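Local structure of Tas1 (Pseudomonas aeruginosa, 6OX6) at residues Ala256-Lys260 with Lys280-Lys284; Ile304-Ala308 with Ile358-Ile362. The protein pyrophosphorylates adenosine nucleotides to make (p)ppApp, a type VI secreted toxin activity that depletes ADP and ATP in competing bacteria. All blocks are in the same frame, centred on the assembly; numbering follows the deposited sequence.

Contact 1 (Ala256-Lys260 with Lys280-Lys284). With ACT (acetate ion), chain D.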
loop_
_atom_site.group_PDB
_atom_site.type_symbol
_atom_site.label_atom_id
_atom_site.label_comp_id
_atom_site.label_asym_id
_atom_site.label_seq_id
_atom_site.Cartn_x
_atom_site.Cartn_y
_atom_site.Cartn_z
ATOM N N ALA A 256 15.116 -3.744 -12.559
ATOM C CA ALA A 256 13.888 -2.953 -12.471
ATOM C C ALA A 256 13.383 -2.521 -13.849
ATOM O O ALA A 256 12.172 -2.615 -14.104
ATOM C CB ALA A 256 14.103 -1.755 -11.542
ATOM N N PRO A 257 14.255 -2.071 -14.779
ATOM C CA PRO A 257 13.772 -1.821 -16.151
ATOM C C PRO A 257 13.095 -3.022 -16.803
ATOM O O PRO A 257 12.046 -2.861 -17.440
ATOM C CB PRO A 257 15.051 -1.412 -16.896
ATOM C CG PRO A 257 15.895 -0.778 -15.860
ATOM C CD PRO A 257 15.635 -1.570 -14.598
ATOM N N ALA A 258 13.654 -4.225 -16.660
ATOM C CA ALA A 258 13.001 -5.392 -17.244
ATOM C C ALA A 258 11.704 -5.729 -16.513
ATOM O O ALA A 258 10.735 -6.185 -17.134
ATOM C CB ALA A 258 13.939 -6.597 -17.218
ATOM N N ALA A 259 11.668 -5.545 -15.190
ATOM C CA ALA A 259 10.408 -5.779 -14.487
ATOM C C ALA A 259 9.361 -4.762 -14.922
ATOM O O ALA A 259 8.193 -5.114 -15.141
ATOM C CB ALA A 259 10.628 -5.743 -12.980
ATOM N N LYS A 260 9.788 -3.513 -15.140
ATOM C CA LYS A 260 8.862 -2.484 -15.600
ATOM C C LYS A 260 8.232 -2.879 -16.927
ATOM O O LYS A 260 7.003 -2.910 -17.063
ATOM C CB LYS A 260 9.582 -1.143 -15.717
ATOM C CG LYS A 260 8.666 0.004 -16.111
ATOM C CD LYS A 260 9.437 1.115 -16.783
ATOM C CE LYS A 260 8.603 2.374 -16.913
ATOM N NZ LYS A 260 7.258 2.158 -17.530
ATOM N N LYS A 280 1.712 4.527 -16.548
ATOM C CA LYS A 280 3.047 3.994 -16.340
ATOM C C LYS A 280 3.897 5.029 -15.622
ATOM O O LYS A 280 3.640 6.228 -15.700
ATOM C CB LYS A 280 3.693 3.617 -17.673
ATOM C CG LYS A 280 2.926 2.597 -18.508
ATOM C CD LYS A 280 3.728 2.278 -19.777
ATOM C CE LYS A 280 3.024 1.294 -20.701
ATOM N NZ LYS A 280 1.586 1.643 -20.841
ATOM N N ALA A 281 4.916 4.561 -14.924
ATOM C CA ALA A 281 5.773 5.419 -14.122
ATOM C C ALA A 281 7.210 4.965 -14.314
ATOM O O ALA A 281 7.452 3.809 -14.663
ATOM C CB ALA A 281 5.395 5.345 -12.635
ATOM N N PRO A 282 8.184 5.846 -14.085
ATOM C CA PRO A 282 9.585 5.417 -14.155
ATOM C C PRO A 282 9.953 4.569 -12.941
ATOM O O PRO A 282 9.205 4.451 -11.964
ATOM C CB PRO A 282 10.365 6.734 -14.172
ATOM C CG PRO A 282 9.477 7.685 -13.413
ATOM C CD PRO A 282 8.064 7.282 -13.763
ATOM N N ILE A 283 11.144 3.979 -13.026
ATOM C CA ILE A 283 11.700 3.186 -11.938
ATOM C C ILE A 283 11.867 4.067 -10.707
ATOM O O ILE A 283 12.175 5.258 -10.818
ATOM C CB ILE A 283 13.029 2.565 -12.413
ATOM C CG1 ILE A 283 12.792 1.178 -12.998
ATOM C CG2 ILE A 283 14.076 2.505 -11.324
ATOM C CD1 ILE A 283 12.001 1.189 -14.283
ATOM N N LYS A 284 11.628 3.500 -9.522
ATOM C CA LYS A 284 11.798 4.276 -8.297
ATOM C C LYS A 284 13.192 4.889 -8.264
ATOM O O LYS A 284 14.175 4.238 -8.618
ATOM C CB LYS A 284 11.586 3.395 -7.065
ATOM C CG LYS A 284 11.522 4.172 -5.756
ATOM C CD LYS A 284 11.015 3.314 -4.599
ATOM C CE LYS A 284 9.721 3.902 -4.032
ATOM N NZ LYS A 284 8.644 4.045 -5.067
HETATM C C ACT D . 8.509 7.275 -5.873
HETATM O O ACT D . 8.876 7.008 -4.691
HETATM O OXT ACT D . 7.380 7.102 -6.388
HETATM C CH3 ACT D . 9.622 7.902 -6.814
#
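K260 starts toward 280-284 with CG anti to its backbone N (chi1 -177°); the chain, extended through chi3, carries CE to the carbonyl of A281, and a bend at the last torsion (chi4 -51°) sets NZ beside it. The other central group, I283, has chi1 at -92°, off a staggered position; this turn sets CG1 against A256, and CD1 continues from there onto the lysine arm. CG1 meets A256 CB at 3.5 Å in the first turn of helix 256-273. I283 CD1 lies 3.6 Å from K260 CD and nearly as close to K260 CB, and P257 adds a looser touch where its CD faces I283 CG1. K260 CE makes a tight 2.9 Å contact with A281 O. Farther out, K260 NZ stands 3.9 Å from K280 CB, the two lysine chains crossing at about a right angle. Although K260 NZ is 3.3 Å from A281 O, the angle is too poor for a hydrogen bond; the ammonium is held by D264, one helical turn on. At the far end of the loop, K284 NZ makes a weak 3.0 Å hydrogen bond to O of an acetate, which R288 also binds. The loop thus packs on the helix start without any hydrogen bond between the two segments: the contact is mostly apolar, with the lysine end against a carbonyl, while the ammonium ends of K260 and K284 turn to anionic partners elsewhere.

Contact 2 (Ile304-Ala308 with Ile358-Ile362)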
loop_
_atom_site.group_PDB
_atom_site.type_symbol
_atom_site.label_atom_id
_atom_site.label_comp_id
_atom_site.label_asym_id
_atom_site.label_seq_id
_atom_site.Cartn_x
_atom_site.Cartn_y
_atom_site.Cartn_z
ATOM N N ILE A 304 11.793 -5.182 -1.411
ATOM C CA ILE A 304 11.054 -4.036 -1.931
ATOM C C ILE A 304 10.285 -4.456 -3.177
ATOM O O ILE A 304 10.804 -5.172 -4.044
ATOM C CB ILE A 304 11.995 -2.850 -2.220
ATOM C CG1 ILE A 304 11.184 -1.645 -2.697
ATOM C CG2 ILE A 304 13.048 -3.221 -3.258
ATOM C CD1 ILE A 304 11.999 -0.333 -2.712
ATOM N N LYS A 305 9.038 -3.996 -3.284
ATOM C CA LYS A 305 8.124 -4.520 -4.287
ATOM C C LYS A 305 7.644 -3.483 -5.298
ATOM O O LYS A 305 6.925 -3.849 -6.240
ATOM C CB LYS A 305 6.922 -5.172 -3.588
ATOM C CG LYS A 305 7.357 -6.172 -2.504
ATOM C CD LYS A 305 6.174 -6.881 -1.837
ATOM C CE LYS A 305 6.644 -7.891 -0.773
ATOM N NZ LYS A 305 7.412 -7.234 0.350
ATOM N N ASP A 306 8.028 -2.215 -5.158
ATOM C CA ASP A 306 7.507 -1.172 -6.033
ATOM C C ASP A 306 8.620 -0.430 -6.756
ATOM O O ASP A 306 8.450 0.726 -7.144
ATOM C CB ASP A 306 6.625 -0.192 -5.260
ATOM C CG ASP A 306 7.417 0.671 -4.268
ATOM O OD1 ASP A 306 8.513 0.238 -3.815
ATOM O OD2 ASP A 306 6.923 1.779 -3.920
ATOM N N LEU A 307 9.767 -1.080 -6.958
ATOM C CA LEU A 307 10.770 -0.496 -7.842
ATOM C C LEU A 307 10.170 -0.212 -9.216
ATOM O O LEU A 307 10.326 0.887 -9.766
ATOM C CB LEU A 307 11.988 -1.423 -7.934
ATOM C CG LEU A 307 12.843 -1.403 -6.663
ATOM C CD1 LEU A 307 13.978 -2.403 -6.780
ATOM C CD2 LEU A 307 13.387 0.011 -6.399
ATOM N N ALA A 308 9.456 -1.181 -9.765
ATOM C CA ALA A 308 8.636 -1.010 -10.952
ATOM C C ALA A 308 7.181 -0.983 -10.521
ATOM O O ALA A 308 6.753 -1.800 -9.687
ATOM C CB ALA A 308 8.870 -2.154 -11.948
ATOM N N ILE A 358 12.434 -9.808 -9.821
ATOM C CA ILE A 358 12.028 -8.865 -8.779
ATOM C C ILE A 358 10.535 -8.618 -8.909
ATOM O O ILE A 358 9.927 -8.868 -9.964
ATOM C CB ILE A 358 12.804 -7.530 -8.866
ATOM C CG1 ILE A 358 12.427 -6.783 -10.136
ATOM C CG2 ILE A 358 14.306 -7.745 -8.678
ATOM C CD1 ILE A 358 12.388 -5.301 -9.929
ATOM N N PRO A 359 9.909 -8.139 -7.844
ATOM C CA PRO A 359 8.465 -7.897 -7.892
ATOM C C PRO A 359 8.114 -6.603 -8.613
ATOM O O PRO A 359 8.862 -5.621 -8.612
ATOM C CB PRO A 359 8.055 -7.846 -6.409
ATOM C CG PRO A 359 9.174 -8.533 -5.672
ATOM C CD PRO A 359 10.423 -8.196 -6.471
ATOM N N GLY A 360 6.973 -6.636 -9.291
ATOM C CA GLY A 360 6.366 -5.440 -9.835
ATOM C C GLY A 360 5.056 -5.181 -9.116
ATOM O O GLY A 360 4.393 -6.113 -8.666
ATOM N N GLU A 361 4.701 -3.910 -8.999
ATOM C CA GLU A 361 3.458 -3.480 -8.356
ATOM C C GLU A 361 2.467 -2.998 -9.407
ATOM O O GLU A 361 2.793 -2.120 -10.206
ATOM C CB GLU A 361 3.702 -2.348 -7.355
ATOM C CG GLU A 361 2.406 -1.665 -6.901
ATOM C CD GLU A 361 2.620 -0.426 -6.009
ATOM O OE1 GLU A 361 2.709 0.720 -6.542
ATOM O OE2 GLU A 361 2.683 -0.596 -4.767
ATOM N N ILE A 362 1.252 -3.546 -9.397
ATOM C CA ILE A 362 0.187 -3.043 -10.264
ATOM C C ILE A 362 -1.032 -2.698 -9.412
ATOM O O ILE A 362 -1.667 -3.589 -8.832
ATOM C CB ILE A 362 -0.201 -4.041 -11.356
ATOM C CG1 ILE A 362 0.987 -4.349 -12.256
ATOM C CG2 ILE A 362 -1.303 -3.432 -12.178
ATOM C CD1 ILE A 362 0.710 -5.479 -13.254
HETATM O O HOH W 1 10.330 -3.948 -6.657
HETATM O O HOH W 2 4.122 2.643 -5.109
#
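The E361 carboxylate presents one face to D306: D306 CB stands almost squarely over it, 4.1 Å from E361 CD, because chi3 of 91° sets the group broadside to an otherwise extended chain. The D306 carboxylate is turned steeply against that of E361. A water donates at 2.8 Å to E361 OE1 and at 3.2 Å to D306 OD2 and so bridges the two carboxylates. The P359 ring offers a face to the other segment as well: K305 CA lies over its CB corner, 3.9 Å from P359 CB, with K305 CB off to the side, and the carbonyl of I304 stands obliquely above CG and CD; T351 and N353 of strand 347-353 also touch this ring. Where the loop becomes strand 308-313, E361 N gives A308 O a nearly straight 3.0 Å hydrogen bond (167°), at the start of the parallel pairing with strand 359-365. A second water fills in ahead of it, donating to I304 O and to P359 O (3.0 Å) and accepting from L307 N, so three backbone groups share one molecule. L307 and I358 pack loosely beside it. K305 sends NZ outward to K303 O and to E21 of the neighbouring Pa14_01140 chain. One water therefore links both acids at this strand entry, and D306 OD2 is further held by salt bridges to K292 and K284, which fixes the aspartate beside E361.

Overall arrangement
Contact 1 closes before contact 2 opens along the chain, yet their centres lie 8 Å apart and they meet directly. K284 is the main joint: its N is 2.9 Å from L307 O, a probable hydrogen bond, and its NZ forms a 3.1 Å salt bridge with D306 OD2. A259 CB packs at 3.5 Å against I358 CG1, and K260 N lies 3.6 Å from A308 CB, packing the start of helix 256-273 against A308, where strand 308-313 begins, and against I358 just before strand 359-365. The acetate, probably from crystallisation, is bound weakly by K284 and also by R288; it lies about 6 Å from the D306 side chain between nearest atoms and may mark a pocket beside K284 and D306.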